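Local coordinates for IroE protein (Escherichia coli, PDB 2GZS) that hydrolyses the trilactone of enterobactin and of its glucosylated forms, preferring iron-free siderophores and tending to cut once to give linear trimers, at residues 1-6 and 11-16; 46-49 and 53-56; 55-60 and 249-254; 131-136 and 141-146. All coordinates share one frame; numbering follows the deposited sequence.

The four contacts illustrate how one fold varies its chemistry with depth. Interaction 1, at the surface, lays the N-terminal helix on an edge strand through a single aromatic face. Interaction 2 is buried and wholly apolar in its side chains, joining strand 43-48 to helix 51-57. Interaction 3 takes the end of that same helix and, in a partly buried setting, sets it against helix 247-262 through an arginine, an amide and a ring. Interaction 4 relies instead on a two-bond salt bridge, tying the turn after helix 117-132 to strand 143-148, the sheet neighbour of the strand in interaction 2. M55 packs against interaction 1, connecting it to interactions 2 and 3.

Interaction 1: residues 1-6 and 11-16; sequences PNIADK and YHFSAT
F13 turns one face of its ring to the backbone of A4, and this single aromatic side chain carries nearly the whole contact between helix 2-6 and strand 11-19. A4 CA sits 3.9 Å from the ring centroid, 22° off the normal, which is a CH-pi approach over the face. It is offset toward the CG side of the rim, with A4 CA 3.6 Å from F13 CG. The alanine methyl rests beside the root of the ring, A4 CB lying 3.9 Å from F13 CB. Above the same face, out over its CD2-CE2 side, the carbonyl oxygen I3 O is 3.8 Å from F13 CE2, while the branch methyl I3 CG2 reaches F13 CZ at 4.2 Å. The ring is brought there by a CB that points toward the helix and by a first torsion that sets CG opposite the carbonyl carbon (chi1 -62°). With a leucine here the flat face is gone, and A4 CA would probably lose its CH-pi partner, with a gap opening beneath I3 O.

Further out, the selenomethionine M55 of helix 51-57 touches I3, A4 and F13, and L58 touches I3 and F13. A32 of strand 26-34 packs against F13 from within the sheet. Backbone bonds of H12 with V33 and of S14 with T31 hold the strand in place, and both residues direct their CB away from helix 2-6. The arrangement is a short N-terminal helix packed across the antiparallel outer strand of the mixed sheet in an alpha/beta-hydrolase fold, as in the esterase D family.

Interaction 2: residues 46-49 and 53-56; sequences LYML and AVMD
M48 and V54 supply the apolar side of this contact, which joins strand 43-48 to helix 51-57. Both are modelled with CB pointing toward the other segment, and their side chains cross at about a right angle. The selenomethionine chain bends at its last torsion (chi3 -44°), which turns the methyl CE off the line of the chain and into the valine. M48 CE is placed 3.2 Å from V54 CG1, tighter than ordinary van der Waals contact, so its exact closeness is doubtful although the pairing is clear. The same methyl is 4.2 Å from V54 CG2 and therefore lies near both valine branches.

The second kind of contact is between a methyl and a backbone carbonyl. V54 holds CG1 opposite its own N (chi1 169°), leaving CG2 to face the chain beyond the strand, where V54 CG2 comes 3.7 Å from L49 O. L49 itself takes part through this oxygen, since its CB points away; its side chain touches F120 and Y94.

Polar bonding belongs to the sheet: M48 pairs through its backbone with V75, and Y47 with G144 and W146. W146 also packs on both M48 and V54, and L259 of helix 247-262 adds to the cover of M48. With no hydrogen bond crossing between the two segments, their direct contact rests on close packing of apolar groups, a join that carries no directional bond, set in the buried interior with the side chain of L49 about 9 Å from that of the active-site S149.

Interaction 3: residues 55-60 and 249-254; sequences MDRLDD and PMFNAS
R57 and F251 meet because their first torsions send them toward each other from two helices. In R57, CG stands opposite the carbonyl carbon (chi1 -69°) and the chain then runs extended as far as NE, carrying its outer part to helix 247-262. In F251, CG is opposite the backbone N instead (chi1 -175°), and its side chain crosses that of the arginine at about a right angle. The contact falls on the CD2 and CE2 atoms of that ring, approached obliquely: F251 CD2 is 3.6 Å from R57 NE and equally 3.6 Å from R57 CD. The guanidinium and ring planes stand 66° apart, so the two groups do not stack.

N252 comes from the next position on the helix, and the end of its side chain swings nearer than its CB. Its amide oxygen reaches the edge of the guanidinium, near the plane, with N252 OD1 3.1 Å from R57 NE and 3.0 Å from R57 CD. Within the same segment, D56 OD2 is 4.0 Å from R57 NH1, a long ion pair well out of the guanidinium plane that can act through charge alone.

Deeper in, F251 makes edge-to-face contacts with W146 and with H148, a residue of the pocket that holds diisopropyl phosphonate, and packs on A53 and V54. Its side chain lies about 7 Å from the bound phosphonate. The chemistry thus changes across the contact: aromatic packing around F251, and on the partly exposed side an arginine whose charge would probably be eased by the amide oxygen and, more weakly, by the distant carboxylate.

Interaction 4: residues 131-136 and 141-146; sequences KVEQGL and QRRGLW
E133 and R143 form the tight part of this contact, a side-on salt bridge in which two nitrogens of the guanidinium each take one carboxylate oxygen. R143 NH2 gives the straighter bond, 2.7 Å to E133 OE1 at 166°, with the oxygen in the guanidinium plane. R143 NE lies 2.8 Å from E133 OE2, which sits somewhat tilted from that plane. Both oxygens use their syn lone pairs, and the two flat groups are nearly coplanar, 24° apart. The bend of the arginine at chi3 (-76°) turns this edge to the glutamate.

Second partners fix both groups: Y47 OH is hydrogen-bonded to E133 OE2, while R143 NH1 bonds to Y164 O and the guanidinium makes a cation-pi contact with Y164. The bridge thereby joins the chain at the exit from helix 117-132 to strand 143-148, which leads to the nucleophile S149 in this alpha/beta-hydrolase fold. A methionine in place of R143 would probably leave the E133 carboxylate without its countercharge and Y164 O without its donor.

The outer side is looser. There the chain leaves the helix by a type II beta turn from E133 to L136, closed by L136 N to E133 O at 3.1 Å, with G135 in a conformation where a side chain would press on Q134 O. Exposed K131 and Q134 pair with each other, K131 NZ donating to Q134 OE1 at 2.8 Å.

Interaction 1: residues 1-6 and 11-16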
loop_
_atom_site.group_PDB
_atom_site.type_symbol
_atom_site.label_atom_id
_atom_site.label_comp_id
_atom_site.label_asym_id
_atom_site.label_seq_id
_atom_site.Cartn_x
_atom_site.Cartn_y
_atom_site.Cartn_z
ATOM N N PRO A 1 11.471 7.084 -9.957
ATOM C CA PRO A 1 10.854 7.099 -11.284
ATOM C C PRO A 1 11.832 6.667 -12.367
ATOM O O PRO A 1 11.479 6.149 -13.421
ATOM C CB PRO A 1 10.523 8.581 -11.487
ATOM C CG PRO A 1 11.497 9.322 -10.629
ATOM C CD PRO A 1 11.744 8.440 -9.432
ATOM N N ASN A 2 13.108 6.921 -12.046
ATOM C CA ASN A 2 14.101 6.776 -13.100
ATOM C C ASN A 2 14.137 5.325 -13.566
ATOM O O ASN A 2 14.329 5.299 -14.781
ATOM C CB ASN A 2 15.514 7.220 -12.742
ATOM C CG ASN A 2 15.568 8.732 -12.890
ATOM O OD1 ASN A 2 15.371 9.219 -14.010
ATOM N ND2 ASN A 2 15.793 9.381 -11.761
ATOM N N ILE A 3 13.893 4.261 -12.799
ATOM C CA ILE A 3 13.941 2.965 -13.518
ATOM C C ILE A 3 12.846 2.888 -14.561
ATOM O O ILE A 3 12.992 2.179 -15.576
ATOM C CB ILE A 3 13.861 1.728 -12.589
ATOM C CG1 ILE A 3 14.200 0.461 -13.350
ATOM C CG2 ILE A 3 12.510 1.748 -11.884
ATOM C CD1 ILE A 3 14.484 -0.827 -12.639
ATOM N N ALA A 4 11.737 3.597 -14.350
ATOM C CA ALA A 4 10.743 3.662 -15.409
ATOM C C ALA A 4 11.244 4.330 -16.694
ATOM O O ALA A 4 10.870 3.964 -17.820
ATOM C CB ALA A 4 9.534 4.477 -14.948
ATOM N N ASP A 5 12.082 5.348 -16.528
ATOM C CA ASP A 5 12.623 6.097 -17.642
ATOM C C ASP A 5 13.689 5.267 -18.359
ATOM O O ASP A 5 13.782 5.312 -19.582
ATOM C CB ASP A 5 13.290 7.427 -17.212
ATOM C CG ASP A 5 12.257 8.299 -16.504
ATOM O OD1 ASP A 5 11.245 8.639 -17.150
ATOM O OD2 ASP A 5 12.477 8.614 -15.329
ATOM N N LYS A 6 14.474 4.539 -17.563
ATOM C CA LYS A 6 15.568 3.722 -18.102
ATOM C C LYS A 6 15.089 2.414 -18.686
ATOM O O LYS A 6 15.647 1.974 -19.701
ATOM C CB LYS A 6 16.595 3.501 -16.993
ATOM C CG LYS A 6 17.119 2.079 -16.877
ATOM C CD LYS A 6 18.159 2.005 -15.762
ATOM C CE LYS A 6 19.398 1.254 -16.216
ATOM N NZ LYS A 6 20.290 0.938 -15.052
ATOM N N TYR A 11 10.735 -5.991 -16.904
ATOM C CA TYR A 11 9.459 -5.268 -16.772
ATOM C C TYR A 11 9.449 -4.075 -17.722
ATOM O O TYR A 11 10.472 -3.514 -18.059
ATOM C CB TYR A 11 9.323 -4.664 -15.356
ATOM C CG TYR A 11 8.693 -5.456 -14.273
ATOM C CD1 TYR A 11 9.355 -6.518 -13.648
ATOM C CD2 TYR A 11 7.386 -5.193 -13.828
ATOM C CE1 TYR A 11 8.837 -7.315 -12.640
ATOM C CE2 TYR A 11 6.857 -5.984 -12.813
ATOM C CZ TYR A 11 7.547 -7.023 -12.202
ATOM O OH TYR A 11 7.008 -7.799 -11.203
ATOM N N HIS A 12 8.268 -3.661 -18.174
ATOM C CA HIS A 12 8.117 -2.441 -18.959
ATOM C C HIS A 12 7.194 -1.476 -18.202
ATOM O O HIS A 12 6.340 -1.896 -17.465
ATOM C CB HIS A 12 7.509 -2.676 -20.343
ATOM C CG HIS A 12 6.268 -3.459 -20.524
ATOM N ND1 HIS A 12 6.187 -4.813 -20.382
ATOM C CD2 HIS A 12 5.001 -3.067 -20.856
ATOM C CE1 HIS A 12 4.969 -5.283 -20.614
ATOM N NE2 HIS A 12 4.256 -4.208 -20.892
ATOM N N PHE A 13 7.396 -0.219 -18.461
ATOM C CA PHE A 13 6.741 0.791 -17.613
ATOM C C PHE A 13 5.974 1.798 -18.434
ATOM O O PHE A 13 6.355 2.147 -19.534
ATOM C CB PHE A 13 7.842 1.578 -16.909
ATOM C CG PHE A 13 8.699 0.744 -16.007
ATOM C CD1 PHE A 13 8.414 0.676 -14.666
ATOM C CD2 PHE A 13 9.782 0.034 -16.561
ATOM C CE1 PHE A 13 9.225 -0.102 -13.858
ATOM C CE2 PHE A 13 10.575 -0.735 -15.726
ATOM C CZ PHE A 13 10.288 -0.813 -14.387
ATOM N N SER A 14 4.899 2.315 -17.825
ATOM C CA SER A 14 4.284 3.499 -18.411
ATOM C C SER A 14 3.902 4.447 -17.289
ATOM O O SER A 14 3.905 4.012 -16.114
ATOM C CB SER A 14 3.123 3.079 -19.317
ATOM O OG SER A 14 2.218 2.299 -18.600
ATOM N N ALA A 15 3.650 5.715 -17.569
ATOM C CA ALA A 15 3.285 6.659 -16.495
ATOM C C ALA A 15 2.007 7.386 -16.911
ATOM O O ALA A 15 1.831 7.643 -18.098
ATOM C CB ALA A 15 4.378 7.664 -16.171
ATOM N N THR A 16 1.092 7.655 -15.985
ATOM C CA THR A 16 -0.151 8.370 -16.267
ATOM C C THR A 16 -0.324 9.423 -15.159
ATOM O O THR A 16 0.319 9.394 -14.110
ATOM C CB THR A 16 -1.385 7.488 -16.297
ATOM O OG1 THR A 16 -1.668 6.828 -15.069
ATOM C CG2 THR A 16 -1.083 6.304 -17.230
#

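Interaction 2: residues 46-49 and 53-56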
loop_
_atom_site.group_PDB
_atom_site.type_symbol
_atom_site.label_atom_id
_atom_site.label_comp_id
_atom_site.label_asym_id
_atom_site.label_seq_id
_atom_site.Cartn_x
_atom_site.Cartn_y
_atom_site.Cartn_z
ATOM N N LEU A 46 0.008 -5.023 -7.233
ATOM C CA LEU A 46 0.166 -4.379 -5.921
ATOM C C LEU A 46 0.194 -2.867 -6.167
ATOM O O LEU A 46 1.047 -2.395 -6.914
ATOM C CB LEU A 46 1.447 -4.890 -5.282
ATOM C CG LEU A 46 1.646 -4.357 -3.829
ATOM C CD1 LEU A 46 0.541 -4.696 -2.858
ATOM C CD2 LEU A 46 2.991 -4.864 -3.316
ATOM N N TYR A 47 -0.744 -2.156 -5.545
ATOM C CA TYR A 47 -0.850 -0.712 -5.562
ATOM C C TYR A 47 -0.047 -0.142 -4.374
ATOM O O TYR A 47 -0.271 -0.693 -3.265
ATOM C CB TYR A 47 -2.326 -0.296 -5.454
ATOM C CG TYR A 47 -3.103 -0.534 -6.758
ATOM C CD1 TYR A 47 -3.311 0.529 -7.628
ATOM C CD2 TYR A 47 -3.541 -1.813 -7.026
ATOM C CE1 TYR A 47 -4.012 0.349 -8.843
ATOM C CE2 TYR A 47 -4.236 -1.981 -8.231
ATOM C CZ TYR A 47 -4.451 -0.930 -9.076
ATOM O OH TYR A 47 -5.149 -1.164 -10.276
HETATM N N MSE A 48 0.836 0.784 -4.620
HETATM C CA MSE A 48 1.794 1.205 -3.606
HETATM C C MSE A 48 1.787 2.718 -3.457
HETATM O O MSE A 48 1.950 3.464 -4.410
HETATM C CB MSE A 48 3.214 0.751 -4.064
HETATM C CG MSE A 48 3.162 -0.808 -4.240
HETATM SE SE MSE A 48 4.940 -1.574 -4.500
HETATM C CE MSE A 48 4.978 -0.055 -5.644
ATOM N N LEU A 49 1.561 3.142 -2.184
ATOM C CA LEU A 49 1.602 4.589 -1.962
ATOM C C LEU A 49 3.043 5.136 -1.925
ATOM O O LEU A 49 4.025 4.397 -2.003
ATOM C CB LEU A 49 0.911 4.886 -0.631
ATOM C CG LEU A 49 -0.540 4.386 -0.503
ATOM C CD1 LEU A 49 -1.205 5.061 0.727
ATOM C CD2 LEU A 49 -1.430 4.398 -1.678
ATOM N N ALA A 53 8.903 7.486 -4.276
ATOM C CA ALA A 53 10.007 6.920 -3.459
ATOM C C ALA A 53 10.170 5.456 -3.769
ATOM O O ALA A 53 11.273 4.919 -3.854
ATOM C CB ALA A 53 9.695 7.125 -1.963
ATOM N N VAL A 54 9.034 4.738 -3.969
ATOM C CA VAL A 54 9.101 3.346 -4.398
ATOM C C VAL A 54 9.852 3.292 -5.748
ATOM O O VAL A 54 10.772 2.437 -5.874
ATOM C CB VAL A 54 7.680 2.773 -4.526
ATOM C CG1 VAL A 54 7.815 1.430 -5.241
ATOM C CG2 VAL A 54 7.015 2.609 -3.156
HETATM N N MSE A 55 9.493 4.139 -6.691
HETATM C CA MSE A 55 10.202 4.034 -7.997
HETATM C C MSE A 55 11.674 4.335 -7.873
HETATM O O MSE A 55 12.445 3.683 -8.589
HETATM C CB MSE A 55 9.569 4.966 -9.018
HETATM C CG MSE A 55 8.137 4.474 -9.349
HETATM SE SE MSE A 55 8.076 2.738 -10.204
HETATM C CE MSE A 55 9.081 3.208 -11.668
ATOM N N ASP A 56 12.057 5.261 -7.034
ATOM C CA ASP A 56 13.473 5.545 -6.841
ATOM C C ASP A 56 14.183 4.340 -6.250
ATOM O O ASP A 56 15.438 4.302 -6.407
ATOM C CB ASP A 56 13.584 6.709 -5.852
ATOM C CG ASP A 56 15.038 7.037 -5.500
ATOM O OD1 ASP A 56 15.611 7.859 -6.243
ATOM O OD2 ASP A 56 15.597 6.494 -4.518
#

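Interaction 3: residues 55-60 and 249-254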
loop_
_atom_site.group_PDB
_atom_site.type_symbol
_atom_site.label_atom_id
_atom_site.label_comp_id
_atom_site.label_asym_id
_atom_site.label_seq_id
_atom_site.Cartn_x
_atom_site.Cartn_y
_atom_site.Cartn_z
HETATM N N MSE A 55 9.493 4.139 -6.691
HETATM C CA MSE A 55 10.202 4.034 -7.997
HETATM C C MSE A 55 11.674 4.335 -7.873
HETATM O O MSE A 55 12.445 3.683 -8.589
HETATM C CB MSE A 55 9.569 4.966 -9.018
HETATM C CG MSE A 55 8.137 4.474 -9.349
HETATM SE SE MSE A 55 8.076 2.738 -10.204
HETATM C CE MSE A 55 9.081 3.208 -11.668
ATOM N N ASP A 56 12.057 5.261 -7.034
ATOM C CA ASP A 56 13.473 5.545 -6.841
ATOM C C ASP A 56 14.183 4.340 -6.250
ATOM O O ASP A 56 15.438 4.302 -6.407
ATOM C CB ASP A 56 13.584 6.709 -5.852
ATOM C CG ASP A 56 15.038 7.037 -5.500
ATOM O OD1 ASP A 56 15.611 7.859 -6.243
ATOM O OD2 ASP A 56 15.597 6.494 -4.518
ATOM N N ARG A 57 13.543 3.434 -5.554
ATOM C CA ARG A 57 14.211 2.313 -4.833
ATOM C C ARG A 57 14.026 1.038 -5.640
ATOM O O ARG A 57 14.607 0.017 -5.269
ATOM C CB ARG A 57 13.596 2.184 -3.439
ATOM C CG ARG A 57 13.901 3.325 -2.487
ATOM C CD ARG A 57 12.919 3.399 -1.337
ATOM N NE ARG A 57 13.383 4.250 -0.264
ATOM C CZ ARG A 57 13.636 5.517 -0.147
ATOM N NH1 ARG A 57 13.482 6.350 -1.177
ATOM N NH2 ARG A 57 14.066 6.001 1.030
ATOM N N LEU A 58 13.236 1.011 -6.710
ATOM C CA LEU A 58 13.011 -0.207 -7.468
ATOM C C LEU A 58 14.252 -0.509 -8.294
ATOM O O LEU A 58 14.794 0.426 -8.872
ATOM C CB LEU A 58 11.754 -0.029 -8.309
ATOM C CG LEU A 58 11.161 -1.236 -8.981
ATOM C CD1 LEU A 58 10.687 -2.217 -7.900
ATOM C CD2 LEU A 58 9.975 -0.869 -9.906
ATOM N N ASP A 59 14.688 -1.774 -8.250
ATOM C CA ASP A 59 15.952 -2.045 -8.954
ATOM C C ASP A 59 15.815 -3.432 -9.605
ATOM O O ASP A 59 14.902 -4.191 -9.299
ATOM C CB ASP A 59 17.179 -1.963 -8.062
ATOM C CG ASP A 59 17.150 -2.864 -6.847
ATOM O OD1 ASP A 59 16.496 -3.919 -6.834
ATOM O OD2 ASP A 59 17.773 -2.505 -5.826
ATOM N N ASP A 60 16.807 -3.667 -10.496
ATOM C CA ASP A 60 16.709 -4.900 -11.272
ATOM C C ASP A 60 16.835 -6.134 -10.377
ATOM O O ASP A 60 16.232 -7.145 -10.768
ATOM C CB ASP A 60 17.768 -4.923 -12.393
ATOM C CG ASP A 60 17.353 -4.350 -13.731
ATOM O OD1 ASP A 60 16.152 -4.133 -14.003
ATOM O OD2 ASP A 60 18.261 -4.087 -14.572
ATOM N N PRO A 249 15.516 1.897 5.932
ATOM C CA PRO A 249 15.546 0.447 5.746
ATOM C C PRO A 249 14.188 -0.129 5.938
ATOM O O PRO A 249 13.830 -1.103 5.274
ATOM C CB PRO A 249 16.543 -0.010 6.846
ATOM C CG PRO A 249 17.455 1.165 6.961
ATOM C CD PRO A 249 16.539 2.385 6.862
HETATM N N MSE A 250 13.296 0.291 6.848
HETATM C CA MSE A 250 11.977 -0.266 6.953
HETATM C C MSE A 250 11.062 0.055 5.762
HETATM O O MSE A 250 10.283 -0.832 5.417
HETATM C CB MSE A 250 11.338 0.368 8.230
HETATM C CG MSE A 250 9.920 -0.153 8.399
HETATM SE SE MSE A 250 9.879 -2.076 8.786
HETATM C CE MSE A 250 8.013 -2.113 8.703
ATOM N N PHE A 251 11.155 1.259 5.241
ATOM C CA PHE A 251 10.394 1.590 4.015
ATOM C C PHE A 251 10.742 0.547 2.942
ATOM O O PHE A 251 9.853 -0.001 2.307
ATOM C CB PHE A 251 10.691 3.026 3.569
ATOM C CG PHE A 251 9.863 3.496 2.367
ATOM C CD1 PHE A 251 8.751 4.283 2.630
ATOM C CD2 PHE A 251 10.222 3.169 1.061
ATOM C CE1 PHE A 251 7.977 4.699 1.535
ATOM C CE2 PHE A 251 9.448 3.580 0.012
ATOM C CZ PHE A 251 8.332 4.388 0.211
ATOM N N ASN A 252 12.053 0.354 2.803
ATOM C CA ASN A 252 12.547 -0.591 1.787
ATOM C C ASN A 252 12.086 -1.993 2.070
ATOM O O ASN A 252 11.557 -2.721 1.234
ATOM C CB ASN A 252 14.088 -0.637 1.833
ATOM C CG ASN A 252 14.728 0.541 1.141
ATOM O OD1 ASN A 252 13.998 1.290 0.486
ATOM N ND2 ASN A 252 16.035 0.676 1.310
ATOM N N ALA A 253 12.325 -2.492 3.298
ATOM C CA ALA A 253 11.991 -3.855 3.644
ATOM C C ALA A 253 10.533 -4.182 3.440
ATOM O O ALA A 253 10.135 -5.253 2.953
ATOM C CB ALA A 253 12.350 -4.135 5.122
ATOM N N SER A 254 9.680 -3.262 3.897
ATOM C CA SER A 254 8.242 -3.569 3.871
ATOM C C SER A 254 7.732 -3.512 2.398
ATOM O O SER A 254 6.963 -4.424 2.103
ATOM C CB SER A 254 7.520 -2.603 4.825
ATOM O OG SER A 254 7.523 -1.277 4.352
#

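Interaction 4: residues 131-136 and 141-146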
loop_
_atom_site.group_PDB
_atom_site.type_symbol
_atom_site.label_atom_id
_atom_site.label_comp_id
_atom_site.label_asym_id
_atom_site.label_seq_id
_atom_site.Cartn_x
_atom_site.Cartn_y
_atom_site.Cartn_z
ATOM N N LYS A 131 -8.369 2.502 -14.764
ATOM C CA LYS A 131 -7.622 2.945 -15.926
ATOM C C LYS A 131 -6.366 2.101 -16.054
ATOM O O LYS A 131 -6.088 1.601 -17.161
ATOM C CB LYS A 131 -7.319 4.444 -15.769
ATOM C CG LYS A 131 -6.392 5.032 -16.825
ATOM C CD LYS A 131 -6.852 4.562 -18.187
ATOM C CE LYS A 131 -8.066 5.270 -18.743
ATOM N NZ LYS A 131 -8.552 4.691 -20.035
ATOM N N VAL A 132 -5.563 1.942 -14.987
ATOM C CA VAL A 132 -4.273 1.286 -15.221
ATOM C C VAL A 132 -4.472 -0.229 -15.436
ATOM O O VAL A 132 -3.546 -0.819 -16.052
ATOM C CB VAL A 132 -3.272 1.585 -14.084
ATOM C CG1 VAL A 132 -3.084 3.090 -13.877
ATOM C CG2 VAL A 132 -3.749 0.917 -12.815
ATOM N N GLU A 133 -5.568 -0.855 -15.034
ATOM C CA GLU A 133 -5.793 -2.267 -15.290
ATOM C C GLU A 133 -6.359 -2.552 -16.690
ATOM O O GLU A 133 -6.395 -3.739 -17.078
ATOM C CB GLU A 133 -6.780 -2.800 -14.217
ATOM C CG GLU A 133 -6.024 -2.903 -12.876
ATOM C CD GLU A 133 -6.837 -3.603 -11.812
ATOM O OE1 GLU A 133 -7.822 -4.374 -12.027
ATOM O OE2 GLU A 133 -6.536 -3.398 -10.581
ATOM N N GLN A 134 -6.800 -1.508 -17.414
ATOM C CA GLN A 134 -7.323 -1.757 -18.760
ATOM C C GLN A 134 -6.241 -2.361 -19.616
ATOM O O GLN A 134 -5.077 -2.027 -19.683
ATOM C CB GLN A 134 -7.828 -0.424 -19.347
ATOM C CG GLN A 134 -9.098 0.069 -18.687
ATOM C CD GLN A 134 -9.449 1.455 -19.212
ATOM O OE1 GLN A 134 -8.903 1.877 -20.224
ATOM N NE2 GLN A 134 -10.351 2.125 -18.513
ATOM N N GLY A 135 -6.667 -3.377 -20.372
ATOM C CA GLY A 135 -5.660 -3.952 -21.264
ATOM C C GLY A 135 -4.731 -4.945 -20.589
ATOM O O GLY A 135 -3.799 -5.467 -21.257
ATOM N N LEU A 136 -4.946 -5.253 -19.310
ATOM C CA LEU A 136 -4.084 -6.247 -18.651
ATOM C C LEU A 136 -4.904 -7.402 -18.107
ATOM O O LEU A 136 -6.045 -7.298 -17.657
ATOM C CB LEU A 136 -3.302 -5.627 -17.471
ATOM C CG LEU A 136 -2.319 -4.522 -17.823
ATOM C CD1 LEU A 136 -1.725 -3.919 -16.551
ATOM C CD2 LEU A 136 -1.239 -5.055 -18.747
ATOM N N GLN A 141 -8.362 -11.562 -7.606
ATOM C CA GLN A 141 -8.295 -12.083 -6.227
ATOM C C GLN A 141 -6.950 -11.799 -5.599
ATOM O O GLN A 141 -6.787 -12.082 -4.412
ATOM C CB GLN A 141 -8.615 -13.584 -6.294
ATOM C CG GLN A 141 -10.009 -13.871 -6.874
ATOM C CD GLN A 141 -10.379 -15.315 -6.551
ATOM O OE1 GLN A 141 -10.250 -16.219 -7.379
ATOM N NE2 GLN A 141 -10.810 -15.483 -5.303
ATOM N N ARG A 142 -5.973 -11.307 -6.337
ATOM C CA ARG A 142 -4.605 -11.099 -5.942
ATOM C C ARG A 142 -4.291 -9.601 -6.080
ATOM O O ARG A 142 -3.165 -9.270 -6.418
ATOM C CB ARG A 142 -3.622 -11.900 -6.804
ATOM C CG ARG A 142 -3.791 -13.429 -6.650
ATOM C CD ARG A 142 -2.916 -13.936 -5.526
ATOM N NE ARG A 142 -1.572 -14.339 -5.853
ATOM C CZ ARG A 142 -0.965 -15.006 -6.811
ATOM N NH1 ARG A 142 -1.611 -15.523 -7.854
ATOM N NH2 ARG A 142 0.363 -15.181 -6.753
ATOM N N ARG A 143 -5.274 -8.760 -5.859
ATOM C CA ARG A 143 -5.055 -7.299 -5.839
ATOM C C ARG A 143 -4.681 -6.844 -4.436
ATOM O O ARG A 143 -5.439 -7.107 -3.504
ATOM C CB ARG A 143 -6.326 -6.599 -6.314
ATOM C CG ARG A 143 -6.113 -5.097 -6.483
ATOM C CD ARG A 143 -7.395 -4.497 -6.957
ATOM N NE ARG A 143 -7.800 -4.663 -8.380
ATOM C CZ ARG A 143 -9.052 -5.013 -8.696
ATOM N NH1 ARG A 143 -10.053 -5.224 -7.837
ATOM N NH2 ARG A 143 -9.424 -5.155 -9.956
ATOM N N GLY A 144 -3.521 -6.194 -4.340
ATOM C CA GLY A 144 -3.073 -5.771 -2.974
ATOM C C GLY A 144 -2.772 -4.285 -2.986
ATOM O O GLY A 144 -2.677 -3.581 -3.956
ATOM N N LEU A 145 -2.685 -3.778 -1.714
ATOM C CA LEU A 145 -2.442 -2.359 -1.411
ATOM C C LEU A 145 -1.331 -2.281 -0.359
ATOM O O LEU A 145 -1.458 -3.021 0.632
ATOM C CB LEU A 145 -3.761 -1.744 -0.897
ATOM C CG LEU A 145 -3.583 -0.233 -0.459
ATOM C CD1 LEU A 145 -3.354 0.649 -1.667
ATOM C CD2 LEU A 145 -4.867 0.157 0.255
ATOM N N TRP A 146 -0.354 -1.436 -0.517
ATOM C CA TRP A 146 0.729 -1.242 0.461
ATOM C C TRP A 146 0.926 0.241 0.698
ATOM O O TRP A 146 0.877 1.078 -0.187
ATOM C CB TRP A 146 2.070 -1.836 -0.142
ATOM C CG TRP A 146 3.276 -1.508 0.737
ATOM C CD1 TRP A 146 3.758 -2.274 1.788
ATOM C CD2 TRP A 146 4.119 -0.337 0.633
ATOM N NE1 TRP A 146 4.842 -1.599 2.310
ATOM C CE2 TRP A 146 5.111 -0.448 1.665
ATOM C CE3 TRP A 146 4.122 0.784 -0.227
ATOM C CZ2 TRP A 146 6.102 0.550 1.832
ATOM C CZ3 TRP A 146 5.129 1.778 -0.045
ATOM C CH2 TRP A 146 6.076 1.611 0.978
#